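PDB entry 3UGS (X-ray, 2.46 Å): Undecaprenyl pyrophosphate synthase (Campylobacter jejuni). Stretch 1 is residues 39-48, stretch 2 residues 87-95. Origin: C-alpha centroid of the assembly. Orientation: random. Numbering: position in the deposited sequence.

Stretch 1, residues 39-48: MQKLMEVCME
Stretch 2 (87-95) EKFEKNNVR

Residues 39-48 form a regular stretch of α-helix, with phi/psi near -64/-40 and i to i-4 backbone hydrogen bonds running from M43 N to M39 O (3.0 Å) through E48 N to E44 O (3.0 Å). Residues 87-95 change course several times: E87 and K88 belong to the helix that enters the stretch, F89 to N92 form a type I β turn, N93 adopts left-handed angles (66/29), and V94 and R95 begin a strand. F89 O receives both N92 N and V94 N, each at 3.1 Å, tying the turn to the start of the strand. A side-chain bond from N92 ND2 to K88 O (3.2 Å, 151°) braces the same segment. The backbones stay well apart: Q40 CA lies 10.3 Å from K88 CA, and M43 CA lies 9.0 Å from V94 CA.

Apolar packing holds the two stretches together, and side chains one helical turn apart, those of M43 and M47, carry it. M43 points its CA-to-CB bond toward the second stretch and extends with chi1 m (-89°), chi2 t (155°) and chi3 p (71°). Its methyl thus reaches both F89 and V94, with M43 CE 3.6 Å from F89 CE2 and 3.9 Å from V94 CG2. The long, flexible thioether reaches across the 9.0 Å between M43 CA and V94 CA. F89 starts sideways, but its ring end (chi1 -99°) comes nearer and meets the methyl obliquely; M43 SD lies 5.4 Å from the ring centroid, 60° off the ring normal. V94, buried and with chi1 t, points toward the helix and offers a compact branched surface.

M47, with chi1 m (-72°), chi2 t (165°) and chi3 at 123°, extends its methyl to the turn, where M47 CE contacts the backbone at N92 O at 3.5 Å. The same M47 CE lies 4.4 Å from V94 CG2, so both methionine methyls converge on one valine methyl.

No hydrogen bond crosses between the stretches. At the margin Q40 NE2 and K88 NZ come within 4.3 Å of each other; both are donor nitrogens, and the approach is only a proximity. Q40 (chi1 m, chi2 t) leaves its helix sideways and brings its end nearer, whereas K88 points toward the helix with chi1 m and the rest of its chain fully extended. It is the polar ends of these two long side chains that come nearest. The interface is small, burying 228 Å² summed over both sides, with M43 contributing the largest share, 59 Å².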

ATOM      1  N   MET A  39      -4.755 -19.219  15.479  1.00 43.67           N
ATOM      2  CA  MET A  39      -3.509 -19.171  14.687  1.00 45.92           C
ATOM      3  C   MET A  39      -3.169 -20.499  14.080  1.00 46.64           C
ATOM      4  O   MET A  39      -2.684 -20.579  12.949  1.00 49.51           O
ATOM      5  CB  MET A  39      -2.304 -18.729  15.509  1.00 45.41           C
ATOM      6  CG  MET A  39      -1.727 -17.398  15.021  1.00 51.95           C
ATOM      7  SD  MET A  39      -1.373 -17.299  13.243  1.00 50.45           S
ATOM      8  CE  MET A  39       0.096 -18.329  13.182  1.00 49.06           C
ATOM      9  N   GLN A  40      -3.386 -21.538  14.861  1.00 46.27           N
ATOM     10  CA  GLN A  40      -3.202 -22.920  14.362  1.00 47.40           C
ATOM     11  C   GLN A  40      -4.195 -23.205  13.250  1.00 41.45           C
ATOM     12  O   GLN A  40      -3.864 -23.822  12.252  1.00 34.47           O
ATOM     13  CB  GLN A  40      -3.366 -23.969  15.458  1.00 53.71           C
ATOM     14  CG  GLN A  40      -2.488 -23.648  16.664  1.00 60.12           C
ATOM     15  CD  GLN A  40      -2.541 -24.693  17.766  1.00 64.38           C
ATOM     16  OE1 GLN A  40      -3.133 -24.458  18.822  1.00 70.13           O
ATOM     17  NE2 GLN A  40      -1.921 -25.847  17.529  1.00 61.74           N
ATOM     18  N   LYS A  41      -5.403 -22.703  13.425  1.00 36.94           N
ATOM     19  CA  LYS A  41      -6.428 -22.905  12.399  1.00 39.67           C
ATOM     20  C   LYS A  41      -6.086 -22.185  11.099  1.00 37.69           C
ATOM     21  O   LYS A  41      -6.268 -22.697  10.003  1.00 35.21           O
ATOM     22  CB  LYS A  41      -7.782 -22.452  12.873  1.00 43.72           C
ATOM     23  CG  LYS A  41      -8.324 -23.340  13.957  1.00 43.33           C
ATOM     24  CD  LYS A  41      -9.589 -22.740  14.498  1.00 45.71           C
ATOM     25  CE  LYS A  41     -10.506 -23.816  15.032  1.00 46.75           C
ATOM     26  NZ  LYS A  41     -11.711 -23.129  15.554  1.00 50.86           N
ATOM     27  N   LEU A  42      -5.560 -20.989  11.254  1.00 37.12           N
ATOM     28  CA  LEU A  42      -5.120 -20.202  10.077  1.00 34.20           C
ATOM     29  C   LEU A  42      -4.014 -20.971   9.380  1.00 32.64           C
ATOM     30  O   LEU A  42      -3.970 -21.071   8.152  1.00 32.03           O
ATOM     31  CB  LEU A  42      -4.640 -18.805  10.470  1.00 34.92           C
ATOM     32  CG  LEU A  42      -4.163 -17.921   9.296  1.00 34.96           C
ATOM     33  CD1 LEU A  42      -5.205 -17.744   8.209  1.00 31.60           C
ATOM     34  CD2 LEU A  42      -3.719 -16.549   9.790  1.00 32.64           C
ATOM     35  N   MET A  43      -3.117 -21.536  10.180  1.00 31.81           N
ATOM     36  CA  MET A  43      -1.946 -22.275   9.601  1.00 34.21           C
ATOM     37  C   MET A  43      -2.368 -23.593   8.925  1.00 34.28           C
ATOM     38  O   MET A  43      -1.872 -23.997   7.880  1.00 35.56           O
ATOM     39  CB  MET A  43      -0.840 -22.517  10.621  1.00 36.96           C
ATOM     40  CG  MET A  43       0.176 -21.375  10.682  1.00 37.42           C
ATOM     41  SD  MET A  43       1.098 -21.163  12.219  1.00 39.74           S
ATOM     42  CE  MET A  43       2.142 -22.601  12.136  1.00 43.65           C
ATOM     43  N   GLU A  44      -3.341 -24.237   9.531  1.00 34.34           N
ATOM     44  CA  GLU A  44      -3.914 -25.454   8.944  1.00 33.34           C
ATOM     45  C   GLU A  44      -4.639 -25.097   7.625  1.00 32.52           C
ATOM     46  O   GLU A  44      -4.541 -25.794   6.621  1.00 30.47           O
ATOM     47  CB  GLU A  44      -4.837 -26.167   9.939  1.00 31.61           C
ATOM     48  N   VAL A  45      -5.359 -23.980   7.651  1.00 31.87           N
ATOM     49  CA  VAL A  45      -6.130 -23.521   6.452  1.00 32.64           C
ATOM     50  C   VAL A  45      -5.192 -23.201   5.259  1.00 32.48           C
ATOM     51  O   VAL A  45      -5.441 -23.492   4.107  1.00 32.22           O
ATOM     52  CB  VAL A  45      -7.002 -22.289   6.745  1.00 32.11           C
ATOM     53  CG1 VAL A  45      -7.509 -21.687   5.439  1.00 31.01           C
ATOM     54  CG2 VAL A  45      -8.179 -22.674   7.613  1.00 31.34           C
ATOM     55  N   CYS A  46      -4.072 -22.603   5.592  1.00 34.16           N
ATOM     56  CA  CYS A  46      -3.036 -22.281   4.591  1.00 31.18           C
ATOM     57  C   CYS A  46      -2.516 -23.500   3.882  1.00 31.37           C
ATOM     58  O   CYS A  46      -2.324 -23.504   2.668  1.00 29.52           O
ATOM     59  CB  CYS A  46      -1.865 -21.527   5.221  1.00 32.18           C
ATOM     60  SG  CYS A  46      -2.247 -19.776   5.561  1.00 30.75           S
ATOM     61  N   MET A  47      -2.244 -24.519   4.681  1.00 32.05           N
ATOM     62  CA  MET A  47      -1.751 -25.831   4.161  1.00 36.04           C
ATOM     63  C   MET A  47      -2.801 -26.516   3.268  1.00 35.65           C
ATOM     64  O   MET A  47      -2.556 -26.898   2.125  1.00 32.57           O
ATOM     65  CB  MET A  47      -1.346 -26.782   5.303  1.00 37.97           C
ATOM     66  CG  MET A  47      -0.051 -26.341   5.988  1.00 41.03           C
ATOM     67  SD  MET A  47       0.323 -27.097   7.575  1.00 44.45           S
ATOM     68  CE  MET A  47       1.934 -27.786   7.196  1.00 40.74           C
ATOM     69  N   GLU A  48      -3.989 -26.619   3.831  1.00 36.90           N
ATOM     70  CA  GLU A  48      -5.154 -27.245   3.143  1.00 38.83           C
ATOM     71  C   GLU A  48      -5.424 -26.533   1.824  1.00 38.13           C
ATOM     72  O   GLU A  48      -5.817 -27.146   0.842  1.00 40.77           O
ATOM     73  CB  GLU A  48      -6.429 -27.205   4.007  1.00 38.42           C
ATOM     74  CG  GLU A  48      -6.334 -28.040   5.277  1.00 37.84           C
ATOM     75  CD  GLU A  48      -7.545 -27.878   6.197  1.00 40.76           C
ATOM     76  OE1 GLU A  48      -8.590 -27.352   5.750  1.00 41.50           O
ATOM     77  OE2 GLU A  48      -7.446 -28.269   7.386  1.00 40.54           O
ATOM     78  N   GLU A  87       9.069 -25.104  19.808  1.00 41.34           N
ATOM     79  CA  GLU A  87       8.434 -26.372  20.216  1.00 48.18           C
ATOM     80  C   GLU A  87       7.737 -27.098  19.057  1.00 48.60           C
ATOM     81  O   GLU A  87       8.013 -28.253  18.721  1.00 48.45           O
ATOM     82  CB  GLU A  87       7.416 -26.138  21.344  1.00 49.06           C
ATOM     83  CG  GLU A  87       6.401 -27.267  21.518  1.00 52.42           C
ATOM     84  CD  GLU A  87       5.614 -27.178  22.820  1.00 56.47           C
ATOM     85  OE1 GLU A  87       4.688 -26.323  22.915  1.00 61.49           O
ATOM     86  OE2 GLU A  87       5.918 -27.972  23.744  1.00 60.75           O
ATOM     87  N   LYS A  88       6.824 -26.358  18.465  1.00 47.49           N
ATOM     88  CA  LYS A  88       5.804 -26.912  17.530  1.00 47.58           C
ATOM     89  C   LYS A  88       6.097 -26.811  16.046  1.00 46.03           C
ATOM     90  O   LYS A  88       5.470 -27.493  15.273  1.00 51.10           O
ATOM     91  CB  LYS A  88       4.436 -26.273  17.781  1.00 51.43           C
ATOM     92  CG  LYS A  88       3.827 -26.656  19.133  1.00 55.95           C
ATOM     93  CD  LYS A  88       2.485 -25.990  19.393  1.00 61.79           C
ATOM     94  CE  LYS A  88       1.911 -26.397  20.752  1.00 63.93           C
ATOM     95  NZ  LYS A  88       0.603 -25.725  21.008  1.00 62.67           N
ATOM     96  N   PHE A  89       7.068 -26.001  15.646  1.00 43.73           N
ATOM     97  CA  PHE A  89       7.229 -25.653  14.194  1.00 40.96           C
ATOM     98  C   PHE A  89       7.809 -26.743  13.301  1.00 41.66           C
ATOM     99  O   PHE A  89       7.213 -27.103  12.288  1.00 41.59           O
ATOM    100  CB  PHE A  89       8.002 -24.357  13.967  1.00 39.66           C
ATOM    101  CG  PHE A  89       7.122 -23.161  13.705  1.00 38.87           C
ATOM    102  CD1 PHE A  89       7.550 -22.138  12.860  1.00 39.62           C
ATOM    103  CD2 PHE A  89       5.886 -23.041  14.310  1.00 37.40           C
ATOM    104  CE1 PHE A  89       6.748 -21.041  12.616  1.00 37.48           C
ATOM    105  CE2 PHE A  89       5.083 -21.943  14.068  1.00 37.95           C
ATOM    106  CZ  PHE A  89       5.518 -20.939  13.226  1.00 37.03           C
ATOM    107  N   GLU A  90       8.977 -27.243  13.652  1.00 44.04           N
ATOM    108  CA  GLU A  90       9.724 -28.141  12.725  1.00 47.01           C
ATOM    109  C   GLU A  90       9.107 -29.506  12.599  1.00 44.76           C
ATOM    110  O   GLU A  90       9.288 -30.179  11.594  1.00 42.70           O
ATOM    111  CB  GLU A  90      11.210 -28.280  13.056  1.00 50.05           C
ATOM    112  CG  GLU A  90      11.586 -29.525  13.839  1.00 52.96           C
ATOM    113  CD  GLU A  90      12.623 -30.386  13.127  1.00 56.72           C
ATOM    114  OE1 GLU A  90      13.838 -30.052  13.206  1.00 56.38           O
ATOM    115  OE2 GLU A  90      12.218 -31.412  12.514  1.00 54.45           O
ATOM    116  N   LYS A  91       8.366 -29.877  13.625  1.00 46.98           N
ATOM    117  CA  LYS A  91       7.700 -31.201  13.672  1.00 50.45           C
ATOM    118  C   LYS A  91       6.394 -31.161  12.867  1.00 52.33           C
ATOM    119  O   LYS A  91       5.780 -32.180  12.569  1.00 50.78           O
ATOM    120  CB  LYS A  91       7.437 -31.652  15.106  1.00 52.33           C
ATOM    121  CG  LYS A  91       6.145 -31.122  15.687  1.00 56.22           C
ATOM    122  CD  LYS A  91       6.170 -31.064  17.206  1.00 60.78           C
ATOM    123  CE  LYS A  91       5.905 -32.438  17.805  1.00 62.63           C
ATOM    124  NZ  LYS A  91       6.010 -32.427  19.292  1.00 66.99           N
ATOM    125  N   ASN A  92       5.970 -29.940  12.571  1.00 51.26           N
ATOM    126  CA  ASN A  92       4.835 -29.682  11.637  1.00 46.02           C
ATOM    127  C   ASN A  92       5.277 -29.199  10.260  1.00 41.98           C
ATOM    128  O   ASN A  92       4.466 -28.896   9.393  1.00 39.32           O
ATOM    129  CB  ASN A  92       3.828 -28.723  12.228  1.00 47.11           C
ATOM    130  CG  ASN A  92       2.842 -29.415  13.152  1.00 47.12           C
ATOM    131  OD1 ASN A  92       2.118 -30.321  12.740  1.00 47.19           O
ATOM    132  ND2 ASN A  92       2.813 -28.992  14.409  1.00 43.34           N
ATOM    133  N   ASN A  93       6.587 -29.155  10.078  1.00 39.79           N
ATOM    134  CA  ASN A  93       7.190 -28.823   8.753  1.00 40.03           C
ATOM    135  C   ASN A  93       6.891 -27.368   8.317  1.00 36.96           C
ATOM    136  O   ASN A  93       6.751 -27.058   7.137  1.00 35.01           O
ATOM    137  CB  ASN A  93       6.664 -29.812   7.698  1.00 37.25           C
ATOM    138  CG  ASN A  93       7.560 -29.901   6.480  1.00 36.42           C
ATOM    139  OD1 ASN A  93       8.755 -29.655   6.587  1.00 38.53           O
ATOM    140  ND2 ASN A  93       6.989 -30.235   5.309  1.00 32.05           N
ATOM    141  N   VAL A  94       6.739 -26.521   9.322  1.00 35.48           N
ATOM    142  CA  VAL A  94       6.549 -25.073   9.143  1.00 33.19           C
ATOM    143  C   VAL A  94       7.880 -24.343   9.310  1.00 36.36           C
ATOM    144  O   VAL A  94       8.583 -24.489  10.304  1.00 36.29           O
ATOM    145  CB  VAL A  94       5.541 -24.466  10.111  1.00 32.91           C
ATOM    146  CG1 VAL A  94       5.387 -22.973   9.865  1.00 32.96           C
ATOM    147  CG2 VAL A  94       4.193 -25.147   9.953  1.00 33.35           C
ATOM    148  N   ARG A  95       8.208 -23.546   8.308  1.00 36.32           N
ATOM    149  CA  ARG A  95       9.402 -22.691   8.351  1.00 35.01           C
ATOM    150  C   ARG A  95       9.054 -21.319   8.920  1.00 36.70           C
ATOM    151  O   ARG A  95       7.984 -20.757   8.656  1.00 35.52           O
ATOM    152  CB  ARG A  95      10.016 -22.528   6.964  1.00 35.95           C
ATOM    153  CG  ARG A  95      11.423 -21.948   6.959  1.00 38.51           C
ATOM    154  CD  ARG A  95      11.869 -21.425   5.602  1.00 38.28           C
ATOM    155  NE  ARG A  95      13.271 -21.037   5.648  1.00 42.30           N
ATOM    156  CZ  ARG A  95      13.865 -20.177   4.822  1.00 45.53           C
ATOM    157  NH1 ARG A  95      13.191 -19.603   3.837  1.00 47.32           N
ATOM    158  NH2 ARG A  95      15.150 -19.873   4.995  1.00 47.75           N
TER